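Local coordinates for DNA double-strand break repair nuclease NurA (Sulfolobus solfataricus, PDB 2YGK), which acts as a manganese-dependent nuclease that, together with the helicase HerA, processes DNA ends in double-strand break repair, at residues Ala56-Phe62 against Ala305-Phe311. Numbering follows the deposited sequence.
Sequences AIDGGSF and AHMDVRF. With MN (manganese (II) ion), chain C.
RNase H-like nucleases carry a metal-binding aspartate on a central β-strand, and in NurA helix 300-309 packs along that strand, against its face. Extended strand 56-62 and helix 305-309 run almost parallel, at 25° with axes 6.9 Å apart; the CA of D58 lies nearest that of H306 (5.4 Å) and the CA of G60 nearest that of V309 (5.0 Å). F311, D58 and V309 bury the most surface. D58 (chi1 t) points its CB at the helix, 3.9 Å from A305 CB, while its OD1 binds the manganese ion at 2.4 Å, with D133 as a second protein ligand, and accepts a hydrogen bond from G59 N. V309 CG2 lies 3.4 Å from G59 C; a CB on G60 would clash with V309 O, so glycine permits this close approach. After V309 the backbone turns extended at R310 (phi/psi -56/141), and F311 (chi1 m) turns back to the strand. Its ring meets F62 obliquely, planes at 54° and F62 CD1 over one face, and its edge lies near G60 O, 3.5 Å from F311 CE2, and S61 N, 3.5 Å from F311 CD2.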
loop_
_atom_site.group_PDB
_atom_site.type_symbol
_atom_site.label_atom_id
_atom_site.label_comp_id
_atom_site.label_asym_id
_atom_site.label_seq_id
_atom_site.Cartn_x
_atom_site.Cartn_y
_atom_site.Cartn_z
ATOM N N ALA A 56 8.097 -25.978 3.848
ATOM C CA ALA A 56 7.432 -24.676 3.887
ATOM C C ALA A 56 8.030 -23.723 2.834
ATOM O O ALA A 56 9.212 -23.732 2.591
ATOM C CB ALA A 56 7.567 -24.067 5.251
ATOM N N ILE A 57 7.180 -22.900 2.235
ATOM C CA ILE A 57 7.599 -21.928 1.293
ATOM C C ILE A 57 7.020 -20.606 1.716
ATOM O O ILE A 57 5.802 -20.524 1.978
ATOM C CB ILE A 57 7.100 -22.237 -0.141
ATOM C CG1 ILE A 57 7.735 -23.541 -0.697
ATOM C CG2 ILE A 57 7.444 -21.068 -1.110
ATOM C CD1 ILE A 57 6.784 -24.726 -0.720
ATOM N N ASP A 58 7.891 -19.578 1.772
ATOM C CA ASP A 58 7.449 -18.194 1.834
ATOM C C ASP A 58 8.267 -17.286 0.946
ATOM O O ASP A 58 9.365 -17.684 0.449
ATOM C CB ASP A 58 7.521 -17.666 3.269
ATOM C CG ASP A 58 6.494 -16.572 3.532
ATOM O OD1 ASP A 58 5.983 -15.956 2.600
ATOM O OD2 ASP A 58 6.120 -16.373 4.695
ATOM N N GLY A 59 7.803 -16.036 0.818
ATOM C CA GLY A 59 8.473 -15.077 -0.047
ATOM C C GLY A 59 8.533 -13.674 0.492
ATOM O O GLY A 59 7.758 -13.303 1.397
ATOM N N GLY A 60 9.466 -12.900 -0.071
ATOM C CA GLY A 60 9.729 -11.525 0.348
ATOM C C GLY A 60 9.999 -10.698 -0.876
ATOM O O GLY A 60 10.463 -11.238 -1.880
ATOM N N SER A 61 9.726 -9.396 -0.786
ATOM C CA SER A 61 9.849 -8.505 -1.917
ATOM C C SER A 61 9.791 -7.043 -1.511
ATOM O O SER A 61 9.311 -6.721 -0.452
ATOM C CB SER A 61 8.683 -8.701 -2.888
ATOM O OG SER A 61 7.593 -7.917 -2.419
ATOM N N PHE A 62 10.265 -6.172 -2.393
ATOM C CA PHE A 62 10.118 -4.758 -2.205
ATOM C C PHE A 62 10.449 -4.068 -3.512
ATOM O O PHE A 62 11.119 -4.633 -4.369
ATOM C CB PHE A 62 11.007 -4.237 -1.060
ATOM C CG PHE A 62 12.369 -3.819 -1.486
ATOM C CD1 PHE A 62 13.372 -4.772 -1.669
ATOM C CD2 PHE A 62 12.646 -2.467 -1.741
ATOM C CE1 PHE A 62 14.653 -4.385 -2.088
ATOM C CE2 PHE A 62 13.919 -2.058 -2.183
ATOM C CZ PHE A 62 14.926 -3.027 -2.365
ATOM N N ALA A 305 11.218 -19.755 6.976
ATOM C CA ALA A 305 11.163 -19.366 5.579
ATOM C C ALA A 305 10.919 -17.870 5.506
ATOM O O ALA A 305 11.600 -17.148 4.773
ATOM C CB ALA A 305 10.080 -20.115 4.860
ATOM N N HIS A 306 9.977 -17.399 6.312
ATOM C CA HIS A 306 9.566 -16.011 6.255
ATOM C C HIS A 306 10.718 -15.155 6.716
ATOM O O HIS A 306 11.009 -14.114 6.128
ATOM C CB HIS A 306 8.345 -15.798 7.127
ATOM C CG HIS A 306 7.880 -14.383 7.203
ATOM N ND1 HIS A 306 7.447 -13.681 6.100
ATOM C CD2 HIS A 306 7.729 -13.546 8.247
ATOM C CE1 HIS A 306 7.065 -12.467 6.457
ATOM N NE2 HIS A 306 7.218 -12.363 7.759
HETATM N N MSE A 307 11.408 -15.568 7.764
HETATM C CA MSE A 307 12.432 -14.684 8.301
HETATM C C MSE A 307 13.591 -14.534 7.312
HETATM O O MSE A 307 14.237 -13.484 7.212
HETATM C CB MSE A 307 12.922 -15.197 9.637
HETATM C CG MSE A 307 11.962 -14.930 10.765
HETATM SE SE MSE A 307 12.590 -15.874 12.356
HETATM C CE MSE A 307 14.195 -14.785 12.670
ATOM N N ASP A 308 13.866 -15.584 6.573
ATOM C CA ASP A 308 15.028 -15.544 5.709
ATOM C C ASP A 308 14.808 -14.675 4.493
ATOM O O ASP A 308 15.713 -14.000 4.074
ATOM C CB ASP A 308 15.386 -16.956 5.291
ATOM C CG ASP A 308 15.964 -17.735 6.417
ATOM O OD1 ASP A 308 16.419 -17.090 7.368
ATOM O OD2 ASP A 308 15.999 -18.976 6.351
ATOM N N VAL A 309 13.601 -14.698 3.935
ATOM C CA VAL A 309 13.357 -13.952 2.712
ATOM C C VAL A 309 13.071 -12.473 2.954
ATOM O O VAL A 309 13.108 -11.692 2.016
ATOM C CB VAL A 309 12.192 -14.563 1.874
ATOM C CG1 VAL A 309 12.609 -15.889 1.374
ATOM C CG2 VAL A 309 10.894 -14.642 2.666
ATOM N N ARG A 310 12.748 -12.114 4.195
ATOM C CA ARG A 310 12.345 -10.739 4.513
ATOM C C ARG A 310 13.422 -9.748 4.087
ATOM O O ARG A 310 14.612 -10.007 4.237
ATOM C CB ARG A 310 12.102 -10.565 6.009
ATOM C CG ARG A 310 11.048 -9.508 6.358
ATOM C CD ARG A 310 10.798 -9.467 7.876
ATOM N NE ARG A 310 11.955 -8.874 8.529
ATOM C CZ ARG A 310 12.212 -7.565 8.574
ATOM N NH1 ARG A 310 11.365 -6.685 8.028
ATOM N NH2 ARG A 310 13.326 -7.134 9.177
ATOM N N PHE A 311 12.998 -8.607 3.564
ATOM C CA PHE A 311 13.949 -7.568 3.250
ATOM C C PHE A 311 13.940 -6.581 4.391
ATOM O O PHE A 311 13.026 -5.768 4.512
ATOM C CB PHE A 311 13.633 -6.908 1.891
ATOM C CG PHE A 311 13.955 -7.786 0.708
ATOM C CD1 PHE A 311 15.230 -7.798 0.184
ATOM C CD2 PHE A 311 13.011 -8.614 0.156
ATOM C CE1 PHE A 311 15.558 -8.620 -0.881
ATOM C CE2 PHE A 311 13.335 -9.420 -0.889
ATOM C CZ PHE A 311 14.617 -9.422 -1.417
HETATM MN MN MN C . 4.313 -14.240 2.424
#